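Local coordinates for protein gamma-glutamyl-gamma-aminobutyrate hydrolase PuuD (Escherichia coli, PDB 6VTV) that hydrolyses the gamma-glutamyl linkage of gamma-glutamyl-gamma-aminobutyrate, releasing 4-aminobutanoate and glutamate in the last step of converting putrescine to 4-aminobutanoate, at residues F219-E228 with L240-C248; L71-L82 with E89-D97. All coordinates share one frame; numbering follows the deposited sequence.

In the fold
Of the parts joined here, strand 68-71 of the central sheet comes first along the chain. The segment 71-82 leaves its end, and 89-97 returns to start helix 94-109. Interaction 2 joins these two segments and closes a loop with only six residues between them. The chain then passes through strand 114-117 and the predicted nucleophile Cys118. Later, strand 220-223 runs into the loop with His226 and Glu228. Eleven residues follow before 240-248, part of helix 235-254, packs back on it in interaction 1. The two contacts follow in series and neither nest nor cross. The centres of interactions 1 and 2 are about 21 Å apart, their nearest atoms about 4 Å. Gly73 lies beside both Cys118 and His226.

Interaction 1. Residues F219-E228 with L240-C248; sequences FALGVQWHPE and LFEGFITAC
Phe219 packs against one turn of the helix at Phe244 and Ala247. Its CG stands anti to the backbone N (chi1 -168°), which carries the ring over to the helix. The CB atoms of Phe219 and Ala247 meet at 3.5 Å. Farther out, Phe219 CE1 lies 3.8 Å from Phe244 CD1, and the two side chains cross at about a right angle. Gly243 O sits over one face of the Phe219 ring, offset toward its rim. The ring lies against the helix backbone here, with Phe219 CE2 3.9 Å from Gly243 O.

Leu240 makes the second apolar group. Leu240 CD1 lies 4.1 Å from Trp225 NE1 and also touches Pro227 CB and, more loosely, Val223 CG1. On the other branch, Leu240 CD2 meets Leu221 CD2 at 4.2 Å. The fork of Leu240 thus spans the strand and the loop after it.

Phe241 meets backbone atoms with its edge. Pro227 O is 3.5 Å from Phe241 CE2, and Glu228 N also lies near the ring plane. Pro227 CB touches the same CE2 atom, while Glu228 CB approaches CZ. Phe115 of strand 114-117 makes an edge-to-face pair with Phe241.

No hydrogen bond joins the two segments. A polar pair within 219-228 belongs to the predicted active site: His226 ND1 donates to Glu228 OE2 at 2.6 Å, with an N-H...O angle of 162°. The oxygen uses its syn lone pair and lies 3° from the ring plane, a geometry that would restrain imidazole rotation. Lys34 NZ forms a salt bridge with the same Glu228 OE2. With Cys118, His226 and Glu228 form the predicted catalytic triad of a class I glutamine amidotransferase-like fold, here backed by helix 235-254.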
ATOM      1  N   PHE B 219     -20.526  -9.797  -8.993  1.00 29.66           N
ATOM      2  CA  PHE B 219     -20.068 -10.055  -7.626  1.00 29.70           C
ATOM      3  C   PHE B 219     -19.633  -8.719  -7.015  1.00 29.01           C
ATOM      4  O   PHE B 219     -18.482  -8.310  -7.159  1.00 27.52           O
ATOM      5  CB  PHE B 219     -18.939 -11.067  -7.598  1.00 31.04           C
ATOM      6  CG  PHE B 219     -18.614 -11.579  -6.223  1.00 31.67           C
ATOM      7  CD1 PHE B 219     -17.806 -10.848  -5.367  1.00 22.94           C
ATOM      8  CD2 PHE B 219     -19.113 -12.796  -5.789  1.00 32.82           C
ATOM      9  CE1 PHE B 219     -17.506 -11.317  -4.103  1.00 25.54           C
ATOM     10  CE2 PHE B 219     -18.815 -13.270  -4.525  1.00 31.96           C
ATOM     11  CZ  PHE B 219     -18.010 -12.530  -3.682  1.00 26.61           C
ATOM     12  N   ALA B 220     -20.565  -8.062  -6.327  1.00 29.48           N
ATOM     13  CA  ALA B 220     -20.281  -6.841  -5.574  1.00 28.68           C
ATOM     14  C   ALA B 220     -20.869  -7.054  -4.182  1.00 29.39           C
ATOM     15  O   ALA B 220     -22.005  -6.661  -3.915  1.00 29.33           O
ATOM     16  CB  ALA B 220     -20.856  -5.609  -6.263  1.00 27.96           C
ATOM     17  N   LEU B 221     -20.089  -7.681  -3.306  1.00 25.36           N
ATOM     18  CA  LEU B 221     -20.562  -8.139  -2.008  1.00 23.62           C
ATOM     19  C   LEU B 221     -19.926  -7.331  -0.886  1.00 24.04           C
ATOM     20  O   LEU B 221     -18.728  -7.032  -0.921  1.00 20.19           O
ATOM     21  CB  LEU B 221     -20.248  -9.626  -1.816  1.00 28.14           C
ATOM     22  CG  LEU B 221     -20.495 -10.222  -0.429  1.00 27.45           C
ATOM     23  CD1 LEU B 221     -21.986 -10.290  -0.129  1.00 26.08           C
ATOM     24  CD2 LEU B 221     -19.852 -11.595  -0.315  1.00 29.80           C
ATOM     25  N   GLY B 222     -20.731  -6.983   0.104  1.00 23.22           N
ATOM     26  CA  GLY B 222     -20.227  -6.354   1.313  1.00 24.20           C
ATOM     27  C   GLY B 222     -20.730  -7.080   2.540  1.00 27.39           C
ATOM     28  O   GLY B 222     -21.864  -7.558   2.571  1.00 25.85           O
ATOM     29  N   VAL B 223     -19.865  -7.179   3.547  1.00 24.28           N
ATOM     30  CA  VAL B 223     -20.225  -7.770   4.829  1.00 22.43           C
ATOM     31  C   VAL B 223     -19.842  -6.796   5.933  1.00 22.96           C
ATOM     32  O   VAL B 223     -18.856  -6.058   5.826  1.00 20.91           O
ATOM     33  CB  VAL B 223     -19.561  -9.151   5.055  1.00 24.00           C
ATOM     34  CG1 VAL B 223     -19.933 -10.111   3.935  1.00 23.88           C
ATOM     35  CG2 VAL B 223     -18.050  -9.020   5.166  1.00 23.30           C
ATOM     36  N   GLN B 224     -20.646  -6.782   6.997  1.00 21.76           N
ATOM     37  CA  GLN B 224     -20.419  -5.859   8.101  1.00 20.47           C
ATOM     38  C   GLN B 224     -19.410  -6.393   9.110  1.00 21.63           C
ATOM     39  O   GLN B 224     -18.774  -5.598   9.811  1.00 19.96           O
ATOM     40  CB  GLN B 224     -21.749  -5.543   8.793  1.00 23.82           C
ATOM     41  CG  GLN B 224     -21.662  -4.530   9.927  1.00 24.28           C
ATOM     42  CD  GLN B 224     -21.233  -3.152   9.459  1.00 25.46           C
ATOM     43  OE1 GLN B 224     -22.040  -2.377   8.943  1.00 27.39           O
ATOM     44  NE2 GLN B 224     -19.955  -2.837   9.644  1.00 18.71           N
ATOM     45  N   TRP B 225     -19.237  -7.708   9.185  1.00 18.79           N
ATOM     46  CA  TRP B 225     -18.288  -8.302  10.114  1.00 23.09           C
ATOM     47  C   TRP B 225     -16.894  -8.316   9.486  1.00 25.51           C
ATOM     48  O   TRP B 225     -16.653  -7.715   8.436  1.00 25.85           O
ATOM     49  CB  TRP B 225     -18.754  -9.696  10.528  1.00 23.17           C
ATOM     50  CG  TRP B 225     -18.905 -10.676   9.404  1.00 21.58           C
ATOM     51  CD1 TRP B 225     -17.976 -11.576   8.972  1.00 21.26           C
ATOM     52  CD2 TRP B 225     -20.067 -10.876   8.588  1.00 23.85           C
ATOM     53  NE1 TRP B 225     -18.480 -12.316   7.930  1.00 22.27           N
ATOM     54  CE2 TRP B 225     -19.763 -11.906   7.675  1.00 22.47           C
ATOM     55  CE3 TRP B 225     -21.333 -10.281   8.537  1.00 22.64           C
ATOM     56  CZ2 TRP B 225     -20.676 -12.354   6.722  1.00 24.01           C
ATOM     57  CZ3 TRP B 225     -22.239 -10.728   7.589  1.00 23.03           C
ATOM     58  CH2 TRP B 225     -21.905 -11.754   6.696  1.00 24.90           C
ATOM     59  N   HIS B 226     -15.953  -9.008  10.134  1.00 23.78           N
ATOM     60  CA  HIS B 226     -14.547  -9.018   9.736  1.00 22.28           C
ATOM     61  C   HIS B 226     -14.129 -10.445   9.397  1.00 26.80           C
ATOM     62  O   HIS B 226     -13.573 -11.160  10.246  1.00 26.24           O
ATOM     63  CB  HIS B 226     -13.659  -8.439  10.836  1.00 24.41           C
ATOM     64  CG  HIS B 226     -13.685  -6.944  10.905  1.00 27.48           C
ATOM     65  ND1 HIS B 226     -12.600  -6.165  10.563  1.00 26.62           N
ATOM     66  CD2 HIS B 226     -14.662  -6.083  11.279  1.00 25.21           C
ATOM     67  CE1 HIS B 226     -12.907  -4.891  10.722  1.00 27.72           C
ATOM     68  NE2 HIS B 226     -14.152  -4.813  11.156  1.00 25.80           N
ATOM     69  N   PRO B 227     -14.370 -10.893   8.161  1.00 22.92           N
ATOM     70  CA  PRO B 227     -13.926 -12.239   7.770  1.00 21.61           C
ATOM     71  C   PRO B 227     -12.426 -12.343   7.541  1.00 23.49           C
ATOM     72  O   PRO B 227     -11.914 -13.464   7.426  1.00 25.01           O
ATOM     73  CB  PRO B 227     -14.705 -12.500   6.477  1.00 21.95           C
ATOM     74  CG  PRO B 227     -14.911 -11.137   5.893  1.00 17.90           C
ATOM     75  CD  PRO B 227     -15.034 -10.180   7.055  1.00 18.27           C
ATOM     76  N   GLU B 228     -11.707 -11.221   7.476  1.00 21.56           N
ATOM     77  CA  GLU B 228     -10.262 -11.276   7.287  1.00 20.67           C
ATOM     78  C   GLU B 228      -9.535 -11.802   8.518  1.00 25.87           C
ATOM     79  O   GLU B 228      -8.374 -12.211   8.409  1.00 25.42           O
ATOM     80  CB  GLU B 228      -9.727  -9.889   6.924  1.00 20.90           C
ATOM     81  CG  GLU B 228      -9.430  -9.003   8.126  1.00 24.62           C
ATOM     82  CD  GLU B 228     -10.669  -8.321   8.678  1.00 22.85           C
ATOM     83  OE1 GLU B 228     -11.774  -8.568   8.154  1.00 20.56           O
ATOM     84  OE2 GLU B 228     -10.534  -7.531   9.638  1.00 22.53           O
ATOM     85  N   LEU B 240     -15.929 -17.098   1.656  1.00 25.78           N
ATOM     86  CA  LEU B 240     -16.205 -15.756   1.148  1.00 26.46           C
ATOM     87  C   LEU B 240     -15.052 -15.243   0.297  1.00 28.10           C
ATOM     88  O   LEU B 240     -15.260 -14.729  -0.809  1.00 27.18           O
ATOM     89  CB  LEU B 240     -16.476 -14.801   2.310  1.00 27.19           C
ATOM     90  CG  LEU B 240     -17.764 -15.029   3.097  1.00 32.93           C
ATOM     91  CD1 LEU B 240     -17.848 -14.062   4.265  1.00 32.64           C
ATOM     92  CD2 LEU B 240     -18.971 -14.882   2.187  1.00 33.21           C
ATOM     93  N   PHE B 241     -13.823 -15.370   0.800  1.00 27.75           N
ATOM     94  CA  PHE B 241     -12.666 -14.947   0.021  1.00 29.23           C
ATOM     95  C   PHE B 241     -12.458 -15.850  -1.188  1.00 32.23           C
ATOM     96  O   PHE B 241     -12.037 -15.382  -2.252  1.00 36.00           O
ATOM     97  CB  PHE B 241     -11.421 -14.918   0.906  1.00 27.15           C
ATOM     98  CG  PHE B 241     -11.346 -13.711   1.802  1.00 26.17           C
ATOM     99  CD1 PHE B 241     -10.943 -12.477   1.311  1.00 24.66           C
ATOM    100  CD2 PHE B 241     -11.696 -13.812   3.137  1.00 24.47           C
ATOM    101  CE1 PHE B 241     -10.883 -11.371   2.143  1.00 23.76           C
ATOM    102  CE2 PHE B 241     -11.640 -12.713   3.972  1.00 25.04           C
ATOM    103  CZ  PHE B 241     -11.234 -11.490   3.475  1.00 24.47           C
ATOM    104  N   GLU B 242     -12.746 -17.146  -1.050  1.00 31.61           N
ATOM    105  CA  GLU B 242     -12.648 -18.038  -2.201  1.00 36.15           C
ATOM    106  C   GLU B 242     -13.634 -17.635  -3.290  1.00 34.99           C
ATOM    107  O   GLU B 242     -13.293 -17.641  -4.480  1.00 33.91           O
ATOM    108  CB  GLU B 242     -12.866 -19.489  -1.764  1.00 45.17           C
ATOM    109  CG  GLU B 242     -11.595 -20.213  -1.303  1.00 52.82           C
ATOM    110  CD  GLU B 242     -11.930 -21.480  -0.537  1.00 59.79           C
ATOM    111  OE1 GLU B 242     -11.027 -22.114   0.058  1.00 61.88           O
ATOM    112  OE2 GLU B 242     -13.125 -21.834  -0.529  1.00 62.06           O
ATOM    113  N   GLY B 243     -14.851 -17.253  -2.894  1.00 31.24           N
ATOM    114  CA  GLY B 243     -15.839 -16.834  -3.873  1.00 31.05           C
ATOM    115  C   GLY B 243     -15.483 -15.522  -4.550  1.00 29.56           C
ATOM    116  O   GLY B 243     -15.763 -15.331  -5.738  1.00 30.66           O
ATOM    117  N   PHE B 244     -14.868 -14.600  -3.805  1.00 29.11           N
ATOM    118  CA  PHE B 244     -14.410 -13.346  -4.396  1.00 29.21           C
ATOM    119  C   PHE B 244     -13.351 -13.596  -5.466  1.00 33.70           C
ATOM    120  O   PHE B 244     -13.439 -13.069  -6.581  1.00 34.33           O
ATOM    121  CB  PHE B 244     -13.868 -12.429  -3.296  1.00 23.53           C
ATOM    122  CG  PHE B 244     -13.239 -11.168  -3.810  1.00 23.60           C
ATOM    123  CD1 PHE B 244     -13.876 -10.402  -4.771  1.00 25.56           C
ATOM    124  CD2 PHE B 244     -12.011 -10.748  -3.329  1.00 21.64           C
ATOM    125  CE1 PHE B 244     -13.300  -9.242  -5.243  1.00 23.12           C
ATOM    126  CE2 PHE B 244     -11.429  -9.587  -3.797  1.00 23.02           C
ATOM    127  CZ  PHE B 244     -12.075  -8.833  -4.757  1.00 21.91           C
ATOM    128  N   ILE B 245     -12.339 -14.403  -5.140  1.00 26.29           N
ATOM    129  CA  ILE B 245     -11.262 -14.668  -6.092  1.00 28.68           C
ATOM    130  C   ILE B 245     -11.792 -15.425  -7.304  1.00 32.64           C
ATOM    131  O   ILE B 245     -11.384 -15.165  -8.443  1.00 32.11           O
ATOM    132  CB  ILE B 245     -10.116 -15.427  -5.397  1.00 30.60           C
ATOM    133  CG1 ILE B 245      -9.477 -14.551  -4.318  1.00 34.26           C
ATOM    134  CG2 ILE B 245      -9.068 -15.849  -6.405  1.00 32.50           C
ATOM    135  CD1 ILE B 245      -8.967 -13.221  -4.839  1.00 35.30           C
ATOM    136  N   THR B 246     -12.716 -16.366  -7.081  1.00 30.68           N
ATOM    137  CA  THR B 246     -13.344 -17.075  -8.193  1.00 36.28           C
ATOM    138  C   THR B 246     -14.081 -16.108  -9.112  1.00 34.68           C
ATOM    139  O   THR B 246     -14.071 -16.271 -10.338  1.00 34.43           O
ATOM    140  CB  THR B 246     -14.305 -18.138  -7.661  1.00 38.04           C
ATOM    141  OG1 THR B 246     -13.584 -19.092  -6.872  1.00 35.72           O
ATOM    142  CG2 THR B 246     -15.003 -18.862  -8.810  1.00 36.80           C
ATOM    143  N   ALA B 247     -14.727 -15.094  -8.533  1.00 30.45           N
ATOM    144  CA  ALA B 247     -15.407 -14.087  -9.339  1.00 37.45           C
ATOM    145  C   ALA B 247     -14.414 -13.274 -10.158  1.00 35.70           C
ATOM    146  O   ALA B 247     -14.677 -12.948 -11.322  1.00 35.79           O
ATOM    147  CB  ALA B 247     -16.233 -13.170  -8.439  1.00 37.06           C
ATOM    148  N   CYS B 248     -13.266 -12.937  -9.567  1.00 32.90           N
ATOM    149  CA  CYS B 248     -12.236 -12.220 -10.311  1.00 33.85           C
ATOM    150  C   CYS B 248     -11.681 -13.077 -11.441  1.00 37.13           C
ATOM    151  O   CYS B 248     -11.418 -12.571 -12.539  1.00 36.65           O
ATOM    152  CB  CYS B 248     -11.125 -11.772  -9.365  1.00 30.32           C
ATOM    153  SG  CYS B 248     -11.714 -10.771  -7.979  1.00 27.07           S
TER

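Interaction 2. Residues L71-L82 with E89-D97; sequences LPGSPSNVQPHL and EPDADPGRD
Asp97 OD2 takes two hydrogen bonds from Gln79, in a loop-to-helix contact of the class I glutamine amidotransferase-like fold. Gln79 N meets Asp97 OD2 at 3.0 Å on its syn side, 21° out of the carboxylate plane. Gln79 NE2 meets the anti lone pair of Asp97 OD2 at 2.9 Å. With Gln79 CG beside the backbone N (chi1 -67°), the extended chain runs along the carboxylate, and NE2 meets the same oxygen as the backbone N-H. Leu82 CD1 packs beside this carboxylate, and Arg119 forms a salt bridge with OD1.

At the buried end, Arg96 directs the edge of its guanidinium at Pro72 O; the modelled bond is too short to be reliable. Glu123 forms a salt bridge with Arg96 NE. Asp93 N-caps helix 94-109: its OD2 accepts from Arg96 N at 3.1 Å. Its OD1 takes a bond from Arg20 N and shares a water with Ser74 OG and Ser76 OG. Arg119 also binds Ser76 OG.

The side with Pro90, Asp91 and Ala92 is more exposed and more loosely held. There Asn77 ND2 makes a weak bond to Pro90 O. The backbone bond is firmer: Asn77 N meets Asp91 O at 3.0 Å, with a C=O...N angle of 175°.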
ATOM      1  N   LEU B  71     -12.260  -3.627  -0.391  1.00 21.48           N
ATOM      2  CA  LEU B  71     -12.509  -2.519   0.526  1.00 21.75           C
ATOM      3  C   LEU B  71     -12.368  -3.000   1.964  1.00 21.01           C
ATOM      4  O   LEU B  71     -13.319  -3.571   2.522  1.00 23.81           O
ATOM      5  CB  LEU B  71     -13.903  -1.927   0.296  1.00 23.73           C
ATOM      6  CG  LEU B  71     -14.244  -1.406  -1.100  1.00 27.65           C
ATOM      7  CD1 LEU B  71     -15.622  -0.777  -1.089  1.00 31.30           C
ATOM      8  CD2 LEU B  71     -13.206  -0.409  -1.584  1.00 23.99           C
ATOM      9  N   PRO B  72     -11.223  -2.795   2.608  1.00 17.99           N
ATOM     10  CA  PRO B  72     -11.064  -3.247   3.992  1.00 21.95           C
ATOM     11  C   PRO B  72     -11.864  -2.388   4.959  1.00 23.54           C
ATOM     12  O   PRO B  72     -12.304  -1.281   4.643  1.00 23.84           O
ATOM     13  CB  PRO B  72      -9.559  -3.101   4.252  1.00 20.39           C
ATOM     14  CG  PRO B  72      -8.934  -2.861   2.906  1.00 20.05           C
ATOM     15  CD  PRO B  72      -9.987  -2.202   2.077  1.00 19.75           C
ATOM     16  N   GLY B  73     -12.051  -2.926   6.158  1.00 26.79           N
ATOM     17  CA  GLY B  73     -12.605  -2.145   7.242  1.00 29.93           C
ATOM     18  C   GLY B  73     -11.586  -1.171   7.803  1.00 28.21           C
ATOM     19  O   GLY B  73     -10.408  -1.170   7.442  1.00 24.28           O
ATOM     20  N   SER B  74     -12.060  -0.323   8.713  1.00 30.68           N
ATOM     21  CA  SER B  74     -11.223   0.713   9.305  1.00 30.74           C
ATOM     22  C   SER B  74     -11.955   1.349  10.480  1.00 29.46           C
ATOM     23  O   SER B  74     -13.192   1.370  10.497  1.00 32.90           O
ATOM     24  CB  SER B  74     -10.861   1.772   8.261  1.00 33.39           C
ATOM     25  OG  SER B  74     -10.077   2.814   8.817  1.00 37.81           O
ATOM     26  N   PRO B  75     -11.239   1.873  11.480  1.00 31.87           N
ATOM     27  CA  PRO B  75     -11.926   2.605  12.558  1.00 34.13           C
ATOM     28  C   PRO B  75     -12.660   3.843  12.078  1.00 29.25           C
ATOM     29  O   PRO B  75     -13.588   4.297  12.759  1.00 34.07           O
ATOM     30  CB  PRO B  75     -10.784   2.969  13.520  1.00 36.03           C
ATOM     31  CG  PRO B  75      -9.715   1.980  13.235  1.00 40.82           C
ATOM     32  CD  PRO B  75      -9.805   1.693  11.764  1.00 36.23           C
ATOM     33  N   SER B  76     -12.279   4.406  10.936  1.00 31.55           N
ATOM     34  CA  SER B  76     -12.911   5.627  10.464  1.00 32.53           C
ATOM     35  C   SER B  76     -14.328   5.361   9.972  1.00 33.49           C
ATOM     36  O   SER B  76     -14.672   4.248   9.560  1.00 34.68           O
ATOM     37  CB  SER B  76     -12.083   6.252   9.342  1.00 32.17           C
ATOM     38  OG  SER B  76     -12.280   5.560   8.122  1.00 32.72           O
ATOM     39  N   ASN B  77     -15.157   6.403  10.034  1.00 31.55           N
ATOM     40  CA  ASN B  77     -16.528   6.378   9.550  1.00 30.19           C
ATOM     41  C   ASN B  77     -16.663   7.285   8.336  1.00 28.63           C
ATOM     42  O   ASN B  77     -15.928   8.265   8.189  1.00 25.64           O
ATOM     43  CB  ASN B  77     -17.519   6.821  10.635  1.00 36.28           C
ATOM     44  CG  ASN B  77     -17.308   6.091  11.946  1.00 41.52           C
ATOM     45  OD1 ASN B  77     -17.429   4.869  12.009  1.00 43.38           O
ATOM     46  ND2 ASN B  77     -17.018   6.839  13.004  1.00 46.19           N
ATOM     47  N   VAL B  78     -17.612   6.940   7.462  1.00 27.83           N
ATOM     48  CA  VAL B  78     -17.883   7.758   6.289  1.00 24.46           C
ATOM     49  C   VAL B  78     -18.415   9.118   6.726  1.00 23.25           C
ATOM     50  O   VAL B  78     -19.183   9.226   7.690  1.00 23.43           O
ATOM     51  CB  VAL B  78     -18.879   7.034   5.367  1.00 21.20           C
ATOM     52  CG1 VAL B  78     -19.174   7.862   4.123  1.00 20.18           C
ATOM     53  CG2 VAL B  78     -18.345   5.658   4.988  1.00 20.15           C
ATOM     54  N   GLN B  79     -17.993  10.165   6.023  1.00 24.66           N
ATOM     55  CA  GLN B  79     -18.489  11.503   6.313  1.00 26.83           C
ATOM     56  C   GLN B  79     -20.000  11.551   6.109  1.00 26.20           C
ATOM     57  O   GLN B  79     -20.490  11.134   5.049  1.00 23.21           O
ATOM     58  CB  GLN B  79     -17.806  12.540   5.423  1.00 28.10           C
ATOM     59  CG  GLN B  79     -16.324  12.722   5.698  1.00 26.84           C
ATOM     60  CD  GLN B  79     -15.615  13.465   4.584  1.00 31.92           C
ATOM     61  OE1 GLN B  79     -15.208  14.616   4.750  1.00 33.62           O
ATOM     62  NE2 GLN B  79     -15.467  12.812   3.437  1.00 31.99           N
ATOM     63  N   PRO B  80     -20.768  12.041   7.085  1.00 28.10           N
ATOM     64  CA  PRO B  80     -22.234  12.001   6.960  1.00 32.68           C
ATOM     65  C   PRO B  80     -22.781  12.799   5.787  1.00 34.15           C
ATOM     66  O   PRO B  80     -23.893  12.507   5.330  1.00 31.17           O
ATOM     67  CB  PRO B  80     -22.715  12.575   8.301  1.00 32.30           C
ATOM     68  CG  PRO B  80     -21.569  12.350   9.242  1.00 31.61           C
ATOM     69  CD  PRO B  80     -20.336  12.522   8.408  1.00 29.60           C
ATOM     70  N   HIS B  81     -22.045  13.793   5.281  1.00 34.98           N
ATOM     71  CA  HIS B  81     -22.544  14.570   4.152  1.00 37.12           C
ATOM     72  C   HIS B  81     -22.543  13.781   2.851  1.00 31.21           C
ATOM     73  O   HIS B  81     -23.178  14.216   1.884  1.00 31.48           O
ATOM     74  CB  HIS B  81     -21.726  15.855   3.983  1.00 37.48           C
ATOM     75  CG  HIS B  81     -20.414  15.656   3.289  1.00 32.11           C
ATOM     76  ND1 HIS B  81     -19.254  15.350   3.966  1.00 29.06           N
ATOM     77  CD2 HIS B  81     -20.078  15.732   1.979  1.00 31.50           C
ATOM     78  CE1 HIS B  81     -18.259  15.239   3.102  1.00 30.96           C
ATOM     79  NE2 HIS B  81     -18.733  15.466   1.891  1.00 32.13           N
ATOM     80  N   LEU B  82     -21.856  12.638   2.801  1.00 28.34           N
ATOM     81  CA  LEU B  82     -21.859  11.829   1.590  1.00 27.44           C
ATOM     82  C   LEU B  82     -23.182  11.105   1.383  1.00 27.22           C
ATOM     83  O   LEU B  82     -23.465  10.671   0.261  1.00 27.53           O
ATOM     84  CB  LEU B  82     -20.706  10.826   1.618  1.00 28.55           C
ATOM     85  CG  LEU B  82     -19.325  11.432   1.358  1.00 32.10           C
ATOM     86  CD1 LEU B  82     -18.236  10.382   1.499  1.00 30.46           C
ATOM     87  CD2 LEU B  82     -19.271  12.085  -0.016  1.00 30.81           C
ATOM     88  N   GLU B  89     -18.682  13.129  12.468  1.00 44.82           N
ATOM     89  CA  GLU B  89     -18.514  12.030  13.401  1.00 47.60           C
ATOM     90  C   GLU B  89     -17.036  11.906  13.734  1.00 47.08           C
ATOM     91  O   GLU B  89     -16.179  12.328  12.949  1.00 44.19           O
ATOM     92  CB  GLU B  89     -19.036  10.710  12.814  1.00 47.65           C
ATOM     93  CG  GLU B  89     -20.554  10.606  12.774  1.00 47.56           C
ATOM     94  CD  GLU B  89     -21.186  10.698  14.151  1.00 51.92           C
ATOM     95  OE1 GLU B  89     -20.598  10.160  15.113  1.00 54.93           O
ATOM     96  OE2 GLU B  89     -22.270  11.306  14.271  1.00 50.92           O
ATOM     97  N   PRO B  90     -16.705  11.358  14.903  1.00 51.12           N
ATOM     98  CA  PRO B  90     -15.290  11.150  15.233  1.00 53.80           C
ATOM     99  C   PRO B  90     -14.620  10.222  14.231  1.00 50.48           C
ATOM    100  O   PRO B  90     -15.248   9.323  13.666  1.00 48.71           O
ATOM    101  CB  PRO B  90     -15.337  10.522  16.631  1.00 58.57           C
ATOM    102  CG  PRO B  90     -16.655  10.937  17.192  1.00 57.67           C
ATOM    103  CD  PRO B  90     -17.593  11.013  16.026  1.00 54.80           C
ATOM    104  N   ASP B  91     -13.328  10.468  14.004  1.00 48.83           N
ATOM    105  CA  ASP B  91     -12.495   9.640  13.139  1.00 45.68           C
ATOM    106  C   ASP B  91     -13.012   9.612  11.706  1.00 40.22           C
ATOM    107  O   ASP B  91     -13.667   8.650  11.292  1.00 37.97           O
ATOM    108  CB  ASP B  91     -12.398   8.216  13.692  1.00 50.86           C
ATOM    109  CG  ASP B  91     -12.029   8.188  15.162  1.00 58.00           C
ATOM    110  OD1 ASP B  91     -11.137   8.962  15.569  1.00 60.92           O
ATOM    111  OD2 ASP B  91     -12.637   7.394  15.911  1.00 61.25           O
ATOM    112  N   ALA B  92     -12.720  10.659  10.943  1.00 39.38           N
ATOM    113  CA  ALA B  92     -13.052  10.716   9.530  1.00 35.96           C
ATOM    114  C   ALA B  92     -11.807  10.474   8.686  1.00 38.32           C
ATOM    115  O   ALA B  92     -10.676  10.711   9.117  1.00 29.22           O
ATOM    116  CB  ALA B  92     -13.676  12.067   9.169  1.00 33.48           C
ATOM    117  N   ASP B  93     -12.030   9.988   7.469  1.00 25.74           N
ATOM    118  CA  ASP B  93     -10.961   9.778   6.491  1.00 25.92           C
ATOM    119  C   ASP B  93     -11.474  10.265   5.147  1.00 24.99           C
ATOM    120  O   ASP B  93     -11.867   9.468   4.286  1.00 24.24           O
ATOM    121  CB  ASP B  93     -10.539   8.307   6.438  1.00 30.37           C
ATOM    122  CG  ASP B  93      -9.274   8.083   5.621  1.00 32.69           C
ATOM    123  OD1 ASP B  93      -8.667   6.998   5.760  1.00 28.80           O
ATOM    124  OD2 ASP B  93      -8.877   8.982   4.852  1.00 26.89           O
ATOM    125  N   PRO B  94     -11.494  11.583   4.933  1.00 26.07           N
ATOM    126  CA  PRO B  94     -12.047  12.113   3.675  1.00 27.18           C
ATOM    127  C   PRO B  94     -11.328  11.608   2.438  1.00 27.78           C
ATOM    128  O   PRO B  94     -11.966  11.434   1.391  1.00 26.99           O
ATOM    129  CB  PRO B  94     -11.891  13.632   3.843  1.00 29.92           C
ATOM    130  CG  PRO B  94     -11.843  13.842   5.329  1.00 31.67           C
ATOM    131  CD  PRO B  94     -11.086  12.658   5.852  1.00 28.69           C
ATOM    132  N   GLY B  95     -10.021  11.357   2.528  1.00 26.84           N
ATOM    133  CA  GLY B  95      -9.299  10.834   1.381  1.00 27.15           C
ATOM    134  C   GLY B  95      -9.770   9.452   0.974  1.00 25.46           C
ATOM    135  O   GLY B  95      -9.964   9.178  -0.213  1.00 25.03           O
ATOM    136  N   ARG B  96      -9.962   8.562   1.952  1.00 27.06           N
ATOM    137  CA  ARG B  96     -10.489   7.238   1.639  1.00 26.75           C
ATOM    138  C   ARG B  96     -11.910   7.326   1.099  1.00 27.61           C
ATOM    139  O   ARG B  96     -12.266   6.605   0.158  1.00 27.29           O
ATOM    140  CB  ARG B  96     -10.439   6.336   2.872  1.00 25.55           C
ATOM    141  CG  ARG B  96     -11.419   5.176   2.794  1.00 26.01           C
ATOM    142  CD  ARG B  96     -10.854   3.884   3.346  1.00 27.24           C
ATOM    143  NE  ARG B  96     -11.760   2.770   3.078  1.00 30.44           N
ATOM    144  CZ  ARG B  96     -11.587   1.533   3.530  1.00 26.94           C
ATOM    145  NH1 ARG B  96     -10.537   1.239   4.283  1.00 25.55           N
ATOM    146  NH2 ARG B  96     -12.468   0.588   3.228  1.00 29.61           N
ATOM    147  N   ASP B  97     -12.736   8.198   1.685  1.00 28.08           N
ATOM    148  CA  ASP B  97     -14.074   8.440   1.156  1.00 24.86           C
ATOM    149  C   ASP B  97     -14.021   8.783  -0.326  1.00 24.83           C
ATOM    150  O   ASP B  97     -14.773   8.229  -1.136  1.00 25.68           O
ATOM    151  CB  ASP B  97     -14.748   9.574   1.931  1.00 25.09           C
ATOM    152  CG  ASP B  97     -15.278   9.132   3.279  1.00 28.85           C
ATOM    153  OD1 ASP B  97     -15.165   7.932   3.609  1.00 27.95           O
ATOM    154  OD2 ASP B  97     -15.808   9.995   4.011  1.00 25.87           O
TER
HETATM  155  O   HOH W   1      -9.665   5.238   7.249  1.00 27.30           O
HETATM  156  O   HOH W   2     -13.789  13.146   0.967  1.00 28.04           O